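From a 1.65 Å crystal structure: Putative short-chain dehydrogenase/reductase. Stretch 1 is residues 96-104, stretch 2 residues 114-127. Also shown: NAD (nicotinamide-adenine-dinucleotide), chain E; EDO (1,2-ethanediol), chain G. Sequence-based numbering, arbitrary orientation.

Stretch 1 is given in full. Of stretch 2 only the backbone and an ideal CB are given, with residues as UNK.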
ATOM      1  N   VAL A  96      13.388 -15.201 -14.364  1.00 12.12           N
ATOM      2  CA  VAL A  96      12.104 -14.541 -14.597  1.00 15.79           C
ATOM      3  C   VAL A  96      11.013 -15.602 -14.563  1.00 15.66           C
ATOM      4  O   VAL A  96      11.003 -16.516 -15.399  1.00 15.60           O
ATOM      5  CB  VAL A  96      12.084 -13.782 -15.935  1.00 14.21           C
ATOM      6  CG1 VAL A  96      10.723 -13.106 -16.146  1.00 14.73           C
ATOM      7  CG2 VAL A  96      13.206 -12.767 -15.980  1.00 15.17           C
ATOM      8  N   ASN A  97      10.093 -15.481 -13.601  1.00 15.63           N
ATOM      9  CA  ASN A  97       9.033 -16.470 -13.383  1.00 14.99           C
ATOM     10  C   ASN A  97       7.758 -15.935 -14.020  1.00 18.06           C
ATOM     11  O   ASN A  97       7.010 -15.168 -13.411  1.00 20.23           O
ATOM     12  CB  ASN A  97       8.866 -16.762 -11.895  1.00 14.88           C
ATOM     13  CG  ASN A  97      10.073 -17.479 -11.318  1.00 18.67           C
ATOM     14  OD1 ASN A  97      10.483 -18.524 -11.825  1.00 20.35           O
ATOM     15  ND2 ASN A  97      10.667 -16.911 -10.279  1.00 17.46           N
ATOM     16  N   ASN A  98       7.508 -16.354 -15.251  1.00 20.05           N
ATOM     17  CA  ASN A  98       6.499 -15.730 -16.087  1.00 19.80           C
ATOM     18  C   ASN A  98       5.386 -16.674 -16.531  1.00 23.02           C
ATOM     19  O   ASN A  98       4.287 -16.196 -16.833  1.00 23.08           O
ATOM     20  CB  ASN A  98       7.192 -15.095 -17.310  1.00 22.79           C
ATOM     21  CG  ASN A  98       6.247 -14.771 -18.430  1.00 29.75           C
ATOM     22  OD1 ASN A  98       5.704 -13.665 -18.501  1.00 27.02           O
ATOM     23  ND2 ASN A  98       6.069 -15.722 -19.344  1.00 26.85           N
ATOM     24  N   ALA A  99       5.618 -17.988 -16.536  1.00 20.67           N
ATOM     25  CA  ALA A  99       4.669 -18.939 -17.107  1.00 21.60           C
ATOM     26  C   ALA A  99       3.288 -18.825 -16.460  1.00 21.76           C
ATOM     27  O   ALA A  99       3.152 -18.548 -15.266  1.00 21.18           O
ATOM     28  CB  ALA A  99       5.202 -20.366 -16.952  1.00 21.14           C
ATOM     29  N   PHE A 100       2.253 -19.082 -17.260  1.00 24.30           N
ATOM     30  CA  PHE A 100       0.873 -18.894 -16.840  1.00 28.85           C
ATOM     31  C   PHE A 100      -0.029 -19.894 -17.559  1.00 23.14           C
ATOM     32  O   PHE A 100       0.165 -20.168 -18.747  1.00 25.28           O
ATOM     33  CB  PHE A 100       0.436 -17.451 -17.132  1.00 31.66           C
ATOM     34  CG  PHE A 100      -1.047 -17.258 -17.204  1.00 29.91           C
ATOM     35  CD1 PHE A 100      -1.802 -17.162 -16.051  1.00 25.60           C
ATOM     36  CD2 PHE A 100      -1.683 -17.143 -18.427  1.00 30.78           C
ATOM     37  CE1 PHE A 100      -3.167 -16.974 -16.114  1.00 23.92           C
ATOM     38  CE2 PHE A 100      -3.052 -16.955 -18.493  1.00 32.57           C
ATOM     39  CZ  PHE A 100      -3.791 -16.874 -17.336  1.00 29.80           C
ATOM     40  N   VAL A 101      -1.001 -20.442 -16.829  1.00 24.56           N
ATOM     41  CA  VAL A 101      -2.048 -21.291 -17.403  1.00 23.40           C
ATOM     42  C   VAL A 101      -3.400 -20.796 -16.898  1.00 22.40           C
ATOM     43  O   VAL A 101      -3.603 -20.697 -15.679  1.00 25.52           O
ATOM     44  CB  VAL A 101      -1.854 -22.772 -17.042  1.00 28.36           C
ATOM     45  CG1 VAL A 101      -3.011 -23.589 -17.576  1.00 29.85           C
ATOM     46  CG2 VAL A 101      -0.544 -23.295 -17.600  1.00 28.88           C
ATOM     47  N   PRO A 102      -4.347 -20.490 -17.779  1.00 24.14           N
ATOM     48  CA  PRO A 102      -5.644 -19.977 -17.325  1.00 22.21           C
ATOM     49  C   PRO A 102      -6.579 -21.064 -16.814  1.00 23.98           C
ATOM     50  O   PRO A 102      -6.513 -22.227 -17.219  1.00 26.29           O
ATOM     51  CB  PRO A 102      -6.218 -19.324 -18.588  1.00 27.63           C
ATOM     52  CG  PRO A 102      -5.619 -20.120 -19.706  1.00 28.92           C
ATOM     53  CD  PRO A 102      -4.220 -20.455 -19.249  1.00 26.48           C
ATOM     54  N   THR A 103      -7.458 -20.658 -15.901  1.00 21.06           N
ATOM     55  CA  THR A 103      -8.628 -21.428 -15.507  1.00 21.96           C
ATOM     56  C   THR A 103      -9.889 -20.718 -15.998  1.00 25.38           C
ATOM     57  O   THR A 103      -9.838 -19.534 -16.355  1.00 24.21           O
ATOM     58  CB  THR A 103      -8.696 -21.603 -13.979  1.00 20.46           C
ATOM     59  OG1 THR A 103      -8.738 -20.315 -13.341  1.00 19.93           O
ATOM     60  CG2 THR A 103      -7.496 -22.392 -13.475  1.00 19.60           C
ATOM     61  N   PRO A 104     -11.034 -21.404 -16.039  1.00 20.46           N
ATOM     62  CA  PRO A 104     -12.260 -20.751 -16.516  1.00 22.98           C
ATOM     63  C   PRO A 104     -12.620 -19.515 -15.701  1.00 21.38           C
ATOM     64  O   PRO A 104     -12.489 -19.490 -14.475  1.00 21.55           O
ATOM     65  CB  PRO A 104     -13.319 -21.846 -16.369  1.00 22.65           C
ATOM     66  CG  PRO A 104     -12.564 -23.104 -16.536  1.00 23.51           C
ATOM     67  CD  PRO A 104     -11.237 -22.860 -15.871  1.00 21.78           C
ATOM     68  N   UNK A 114     -10.102 -27.938  -7.748  1.00 23.39           N
ATOM     69  CA  UNK A 114      -9.124 -28.329  -8.756  1.00 22.88           C
ATOM     70  C   UNK A 114      -8.543 -27.108  -9.462  1.00 23.25           C
ATOM     71  O   UNK A 114      -7.345 -27.072  -9.770  1.00 21.53           O
ATOM     72  CB  UNK A 114      -9.762 -29.274  -9.777  1.00 22.88           C
ATOM     73  N   UNK A 115      -9.372 -26.093  -9.723  1.00 20.06           N
ATOM     74  CA  UNK A 115      -8.856 -24.878 -10.347  1.00 19.80           C
ATOM     75  C   UNK A 115      -7.857 -24.167  -9.441  1.00 19.79           C
ATOM     76  O   UNK A 115      -6.802 -23.718  -9.907  1.00 20.10           O
ATOM     77  CB  UNK A 115     -10.007 -23.933 -10.699  1.00 19.80           C
ATOM     78  N   UNK A 116      -8.172 -24.040  -8.141  1.00 18.73           N
ATOM     79  CA  UNK A 116      -7.233 -23.388  -7.228  1.00 16.92           C
ATOM     80  C   UNK A 116      -5.930 -24.173  -7.123  1.00 16.28           C
ATOM     81  O   UNK A 116      -4.839 -23.591  -7.125  1.00 16.31           O
ATOM     82  CB  UNK A 116      -7.861 -23.229  -5.842  1.00 16.92           C
ATOM     83  N   UNK A 117      -6.020 -25.503  -7.052  1.00 17.96           N
ATOM     84  CA  UNK A 117      -4.803 -26.305  -7.012  1.00 19.91           C
ATOM     85  C   UNK A 117      -3.951 -26.084  -8.259  1.00 20.79           C
ATOM     86  O   UNK A 117      -2.726 -25.926  -8.168  1.00 19.97           O
ATOM     87  CB  UNK A 117      -5.151 -27.788  -6.870  1.00 19.91           C
ATOM     88  N   UNK A 118      -4.583 -26.071  -9.435  1.00 19.12           N
ATOM     89  CA  UNK A 118      -3.836 -25.896 -10.675  1.00 21.58           C
ATOM     90  C   UNK A 118      -3.177 -24.523 -10.732  1.00 23.34           C
ATOM     91  O   UNK A 118      -2.025 -24.394 -11.166  1.00 19.15           O
ATOM     92  CB  UNK A 118      -4.757 -26.088 -11.882  1.00 21.58           C
ATOM     93  N   UNK A 119      -3.897 -23.485 -10.299  1.00 19.19           N
ATOM     94  CA  UNK A 119      -3.336 -22.141 -10.330  1.00 19.45           C
ATOM     95  C   UNK A 119      -2.228 -21.976  -9.294  1.00 17.48           C
ATOM     96  O   UNK A 119      -1.200 -21.354  -9.578  1.00 17.83           O
ATOM     97  CB  UNK A 119      -4.435 -21.104 -10.093  1.00 19.45           C
ATOM     98  N   UNK A 120      -2.402 -22.542  -8.097  1.00 16.20           N
ATOM     99  CA  UNK A 120      -1.317 -22.527  -7.118  1.00 14.87           C
ATOM    100  C   UNK A 120      -0.082 -23.249  -7.652  1.00 15.31           C
ATOM    101  O   UNK A 120       1.050 -22.798  -7.434  1.00 17.64           O
ATOM    102  CB  UNK A 120      -1.775 -23.170  -5.807  1.00 14.87           C
ATOM    103  N   UNK A 121      -0.276 -24.353  -8.383  1.00 17.97           N
ATOM    104  CA  UNK A 121       0.869 -25.088  -8.920  1.00 18.32           C
ATOM    105  C   UNK A 121       1.595 -24.284  -9.996  1.00 19.12           C
ATOM    106  O   UNK A 121       2.820 -24.125  -9.939  1.00 19.65           O
ATOM    107  CB  UNK A 121       0.414 -26.432  -9.491  1.00 18.32           C
ATOM    108  N   UNK A 122       0.857 -23.770 -10.989  1.00 18.60           N
ATOM    109  CA  UNK A 122       1.518 -23.159 -12.143  1.00 22.62           C
ATOM    110  C   UNK A 122       2.077 -21.780 -11.827  1.00 24.27           C
ATOM    111  O   UNK A 122       3.046 -21.346 -12.461  1.00 24.09           O
ATOM    112  CB  UNK A 122       0.540 -23.059 -13.315  1.00 22.62           C
ATOM    113  N   UNK A 123       1.486 -21.070 -10.871  1.00 21.60           N
ATOM    114  CA  UNK A 123       2.014 -19.777 -10.460  1.00 20.20           C
ATOM    115  C   UNK A 123       2.909 -19.902  -9.231  1.00 20.23           C
ATOM    116  O   UNK A 123       4.121 -19.666  -9.311  1.00 18.67           O
ATOM    117  CB  UNK A 123       0.867 -18.805 -10.176  1.00 20.20           C
ATOM    118  N   UNK A 124       2.347 -20.336  -8.105  1.00 15.32           N
ATOM    119  CA  UNK A 124       3.068 -20.193  -6.843  1.00 11.49           C
ATOM    120  C   UNK A 124       4.153 -21.251  -6.691  1.00 14.02           C
ATOM    121  O   UNK A 124       5.315 -20.918  -6.440  1.00 15.50           O
ATOM    122  CB  UNK A 124       2.094 -20.274  -5.666  1.00 11.49           C
ATOM    123  N   UNK A 125       3.794 -22.534  -6.815  1.00 16.64           N
ATOM    124  CA  UNK A 125       4.794 -23.587  -6.664  1.00 15.91           C
ATOM    125  C   UNK A 125       5.891 -23.465  -7.715  1.00 19.88           C
ATOM    126  O   UNK A 125       7.082 -23.631  -7.412  1.00 16.03           O
ATOM    127  CB  UNK A 125       4.133 -24.964  -6.754  1.00 15.91           C
ATOM    128  N   UNK A 126       5.510 -23.178  -8.958  1.00 15.26           N
ATOM    129  CA  UNK A 126       6.511 -22.996 -10.006  1.00 16.76           C
ATOM    130  C   UNK A 126       7.533 -21.934  -9.623  1.00 17.18           C
ATOM    131  O   UNK A 126       8.737 -22.112  -9.845  1.00 17.20           O
ATOM    132  CB  UNK A 126       5.835 -22.618 -11.325  1.00 16.76           C
ATOM    133  N   UNK A 127       7.064 -20.804  -9.080  1.00 13.61           N
ATOM    134  CA  UNK A 127       7.965 -19.737  -8.658  1.00 15.80           C
ATOM    135  C   UNK A 127       8.834 -20.184  -7.490  1.00 16.69           C
ATOM    136  O   UNK A 127      10.052 -19.975  -7.491  1.00 12.94           O
ATOM    137  CB  UNK A 127       7.170 -18.488  -8.274  1.00 15.80           C
TER
HETATM  138  PA  NAD E 301       0.617 -16.062 -22.133  0.84 24.54           P
HETATM  139  O1A NAD E 301      -0.605 -16.906 -21.939  0.84 26.92           O
HETATM  140  O2A NAD E 301       0.575 -15.210 -23.393  0.84 30.02           O
HETATM  141  O5B NAD E 301       1.998 -17.003 -22.142  0.84 21.58           O
HETATM  142  C5B NAD E 301       2.072 -17.993 -21.177  0.84 20.55           C
HETATM  143  C4B NAD E 301       3.347 -18.879 -21.483  0.84 21.09           C
HETATM  144  O4B NAD E 301       3.492 -19.729 -20.524  0.84 20.86           O
HETATM  145  C3B NAD E 301       3.065 -19.718 -22.777  0.84 27.25           C
HETATM  146  O3B NAD E 301       4.157 -19.645 -23.642  0.84 25.20           O
HETATM  147  C2B NAD E 301       2.862 -21.113 -22.238  0.84 31.24           C
HETATM  148  O2B NAD E 301       3.132 -22.152 -23.299  0.84 27.98           O
HETATM  149  C1B NAD E 301       3.729 -21.149 -21.243  0.84 25.99           C
HETATM  150  N9A NAD E 301       3.409 -22.206 -20.301  0.84 20.98           N
HETATM  151  C8A NAD E 301       2.184 -22.577 -19.922  0.84 23.64           C
HETATM  152  N7A NAD E 301       2.307 -23.570 -19.065  0.84 25.49           N
HETATM  153  C5A NAD E 301       3.610 -23.819 -18.911  0.84 21.22           C
HETATM  154  C6A NAD E 301       4.273 -24.768 -18.130  0.84 19.96           C
HETATM  155  N6A NAD E 301       3.876 -25.815 -17.199  0.84 22.79           N
HETATM  156  N1A NAD E 301       5.591 -24.820 -18.145  0.84 19.48           N
HETATM  157  C2A NAD E 301       6.300 -23.942 -18.931  0.84 18.91           C
HETATM  158  N3A NAD E 301       5.666 -23.024 -19.699  0.84 19.70           N
HETATM  159  C4A NAD E 301       4.296 -22.973 -19.672  0.84 20.19           C
HETATM  160  O3  NAD E 301       0.782 -15.105 -20.798  0.84 24.44           O
HETATM  161  PN  NAD E 301       1.039 -13.496 -20.717  0.84 27.36           P
HETATM  162  O1N NAD E 301      -0.262 -12.770 -21.020  0.84 27.40           O
HETATM  163  O2N NAD E 301       2.139 -12.997 -21.673  0.84 26.55           O
HETATM  164  O5D NAD E 301       1.431 -13.173 -19.140  0.84 26.66           O
HETATM  165  C5D NAD E 301       2.732 -13.523 -18.670  0.84 25.32           C
HETATM  166  C4D NAD E 301       2.850 -13.201 -17.144  0.84 24.73           C
HETATM  167  O4D NAD E 301       2.393 -11.976 -16.893  0.84 23.27           O
HETATM  168  C3D NAD E 301       1.944 -14.160 -16.365  0.84 27.44           C
HETATM  169  O3D NAD E 301       2.493 -14.494 -15.181  0.84 24.96           O
HETATM  170  C2D NAD E 301       0.660 -13.323 -16.146  0.84 28.03           C
HETATM  171  O2D NAD E 301      -0.074 -13.922 -15.000  0.84 26.87           O
HETATM  172  C1D NAD E 301       1.125 -12.114 -15.909  0.84 26.40           C
HETATM  173  N1N NAD E 301       0.172 -11.067 -16.241  0.84 28.64           N
HETATM  174  C2N NAD E 301      -0.039 -10.698 -17.533  0.84 22.78           C
HETATM  175  C3N NAD E 301      -0.957  -9.695 -17.851  0.84 22.74           C
HETATM  176  C7N NAD E 301      -1.203  -9.281 -19.283  0.84 23.83           C
HETATM  177  O7N NAD E 301      -1.862  -8.285 -19.538  0.84 26.17           O
HETATM  178  N7N NAD E 301      -0.675 -10.045 -20.344  0.84 25.62           N
HETATM  179  C4N NAD E 301      -1.653  -9.076 -16.844  0.84 24.35           C
HETATM  180  C5N NAD E 301      -1.443  -9.434 -15.560  0.84 29.73           C
HETATM  181  C6N NAD E 301      -0.516 -10.439 -15.248  0.84 30.72           C
HETATM  182  C1  EDO G 303      -6.892 -17.476 -15.116  1.00 35.15           C
HETATM  183  O1  EDO G 303      -6.525 -18.268 -13.978  1.00 32.32           O
HETATM  184  C2  EDO G 303      -6.841 -15.996 -14.751  1.00 43.72           C
HETATM  185  O2  EDO G 303      -6.650 -15.208 -15.935  1.00 53.94           O

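Stretch 2 is a helix lying along an extended, irregular segment, so only some of its positions meet stretch 1. Position 114 has nothing of stretch 1 near its ideal CB; a helix-tolerant polar residue would serve, and it is Glu114.

Position 115 points toward stretch 1, its ideal CB 4.0 Å from CG2 of Thr103, with the Pro104 ring beyond. An apolar chain would suit; leucine or isoleucine could cover Thr103 CG2, and the longer, more flexible methionine could also follow the ring. It is Met115, extended from an m chi1 so that its CE lies 4.0 Å from Pro104 CG.

Positions 116 and 117 point away and out of reach, and the contact sets no demand; they are Leu116 and Glu117.

Position 118 points toward stretch 1, but its ideal CB stops 4.9 Å from Thr103 CG2, leaving room for a long chain, apolar or polar, beside Val101. It is Gln118, whose OE1 comes 3.5 Å from Val101 CG1 and accepts a hydrogen bond from a water that also donates to Val101 O.

Position 119 points sideways, its ideal CB 4.7 Å from Thr103 CG2, where a small or beta-branched residue fits. It is Thr119: its OG1 packs 3.3 Å from Thr103 CG2, and a second water that donates to Val101 O, and also meets the ethanediol, reaches this hydroxyl through a weak bond.

Positions 120 and 121 are out of reach. They are Leu120 and Thr121, whose OG1 donates back to Glu117 O at 2.9 Å.

Position 122 points toward stretch 1, its ideal CB 4.4 Å from Val101 CG2. Valine, threonine or alanine could suit. Thr122, with chi1 p, sets CG2 4.1 Å from Val101 CG2, while OG1 donates to the water shared by Val101 O and Gln118 OE1.

Position 123 points sideways with no close atom opposite, so a small polar residue could work through solvent. Ser123 does so: its OG and Ala99 O share a water. Here the helix widens into a pi-type turn, with the N of position 125 donating to Leu120 O.

Positions 124 and 125 are out of reach: Leu124 and Trp125.

Position 126 points toward stretch 1 without close contact from its CB; a small residue preserves the water gap. It is Ala126, whose O receives a weak bond from a water donating also to Asn97 OD1.

Position 127 points sideways, its ideal CB 4.3 Å from Asn97 CG; a compact polar residue suits. In Thr127, OG1 lies 3.6 Å from Asn97 CB, donates to Ser123 O at 2.9 Å, and accepts from a water also bound to Asn97 O.

Stretch 2, residues 114-127: EMLEQTLTTSLWAT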
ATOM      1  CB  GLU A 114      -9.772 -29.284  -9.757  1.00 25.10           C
ATOM      2  CG  GLU A 114     -10.066 -30.683  -9.211  1.00 36.29           C
ATOM      3  CD  GLU A 114     -11.188 -30.727  -8.171  1.00 48.10           C
ATOM      4  OE1 GLU A 114     -12.125 -29.895  -8.235  1.00 41.93           O
ATOM      5  OE2 GLU A 114     -11.125 -31.606  -7.282  1.00 53.73           O
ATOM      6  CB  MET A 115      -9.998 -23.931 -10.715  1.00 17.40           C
ATOM      7  CG  MET A 115     -10.890 -24.441 -11.824  1.00 19.63           C
ATOM      8  SD  MET A 115     -12.350 -23.406 -12.027  1.00 21.73           S
ATOM      9  CE  MET A 115     -13.411 -24.520 -12.947  1.00 24.44           C
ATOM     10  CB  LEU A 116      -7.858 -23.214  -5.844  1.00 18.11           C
ATOM     11  CG  LEU A 116      -6.931 -22.570  -4.807  1.00 17.09           C
ATOM     12  CD1 LEU A 116      -6.532 -21.164  -5.245  1.00 18.08           C
ATOM     13  CD2 LEU A 116      -7.576 -22.522  -3.420  1.00 15.96           C
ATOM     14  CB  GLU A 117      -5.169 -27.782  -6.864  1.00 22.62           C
ATOM     15  CG  GLU A 117      -3.966 -28.706  -6.730  1.00 30.37           C
ATOM     16  CD  GLU A 117      -4.368 -30.150  -6.470  1.00 47.68           C
ATOM     17  OE1 GLU A 117      -5.584 -30.439  -6.428  1.00 49.73           O
ATOM     18  OE2 GLU A 117      -3.462 -30.993  -6.307  1.00 52.93           O
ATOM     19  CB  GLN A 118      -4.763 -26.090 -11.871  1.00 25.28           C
ATOM     20  CG  GLN A 118      -4.079 -25.980 -13.216  1.00 35.64           C
ATOM     21  CD  GLN A 118      -5.070 -25.964 -14.357  1.00 48.86           C
ATOM     22  OE1 GLN A 118      -5.090 -25.034 -15.163  1.00 53.55           O
ATOM     23  NE2 GLN A 118      -5.909 -26.993 -14.427  1.00 52.95           N
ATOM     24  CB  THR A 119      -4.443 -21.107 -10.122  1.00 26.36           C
ATOM     25  OG1 THR A 119      -5.372 -21.193 -11.211  1.00 27.16           O
ATOM     26  CG2 THR A 119      -3.864 -19.720 -10.097  1.00 25.58           C
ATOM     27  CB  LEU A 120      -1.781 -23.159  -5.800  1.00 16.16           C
ATOM     28  CG  LEU A 120      -2.745 -22.332  -4.943  1.00 15.49           C
ATOM     29  CD1 LEU A 120      -3.266 -23.194  -3.812  1.00 15.84           C
ATOM     30  CD2 LEU A 120      -2.080 -21.067  -4.385  1.00 15.46           C
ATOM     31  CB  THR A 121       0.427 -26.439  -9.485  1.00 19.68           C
ATOM     32  OG1 THR A 121      -0.200 -27.221  -8.458  1.00 23.79           O
ATOM     33  CG2 THR A 121       1.633 -27.205 -10.045  1.00 24.54           C
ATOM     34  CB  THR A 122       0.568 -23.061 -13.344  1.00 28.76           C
ATOM     35  OG1 THR A 122      -0.528 -22.189 -13.028  1.00 35.41           O
ATOM     36  CG2 THR A 122       0.033 -24.426 -13.728  1.00 24.14           C
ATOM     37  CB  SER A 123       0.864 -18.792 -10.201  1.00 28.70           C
ATOM     38  OG  SER A 123       0.176 -18.507 -11.410  1.00 33.18           O
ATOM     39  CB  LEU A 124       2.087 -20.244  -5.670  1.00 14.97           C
ATOM     40  CG  LEU A 124       2.675 -19.949  -4.294  1.00 17.37           C
ATOM     41  CD1 LEU A 124       3.395 -18.605  -4.304  1.00 21.58           C
ATOM     42  CD2 LEU A 124       1.565 -19.967  -3.235  1.00 18.37           C
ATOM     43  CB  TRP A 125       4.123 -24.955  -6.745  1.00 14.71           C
ATOM     44  CG  TRP A 125       3.455 -25.352  -5.456  1.00 20.18           C
ATOM     45  CD1 TRP A 125       2.123 -25.267  -5.155  1.00 21.11           C
ATOM     46  CD2 TRP A 125       4.097 -25.889  -4.296  1.00 18.24           C
ATOM     47  NE1 TRP A 125       1.897 -25.725  -3.867  1.00 18.22           N
ATOM     48  CE2 TRP A 125       3.095 -26.118  -3.328  1.00 17.34           C
ATOM     49  CE3 TRP A 125       5.426 -26.215  -3.990  1.00 19.40           C
ATOM     50  CZ2 TRP A 125       3.380 -26.663  -2.070  1.00 19.38           C
ATOM     51  CZ3 TRP A 125       5.711 -26.739  -2.744  1.00 18.32           C
ATOM     52  CH2 TRP A 125       4.690 -26.966  -1.798  1.00 16.64           C
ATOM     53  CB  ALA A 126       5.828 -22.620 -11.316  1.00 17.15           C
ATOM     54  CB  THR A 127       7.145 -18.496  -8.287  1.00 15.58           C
ATOM     55  OG1 THR A 127       6.488 -17.998  -9.456  1.00 17.28           O
ATOM     56  CG2 THR A 127       8.020 -17.408  -7.708  1.00 14.77           C
TER
HETATM   57  O   HOH W   1       6.095 -15.310 -10.622  1.00 20.27           O
HETATM   58  O   HOH W   2       9.076 -20.727 -12.438  1.00 22.71           O
HETATM   59  O   HOH W   3       4.731 -19.289 -13.084  1.00 26.97           O
HETATM   60  O   HOH W   4       1.212 -17.371 -13.610  1.00 27.70           O
HETATM   61  O   HOH W   5      -3.764 -19.292 -13.452  1.00 27.51           O
HETATM   62  O   HOH W   6      -3.589 -22.633 -13.721  1.00 32.34           O
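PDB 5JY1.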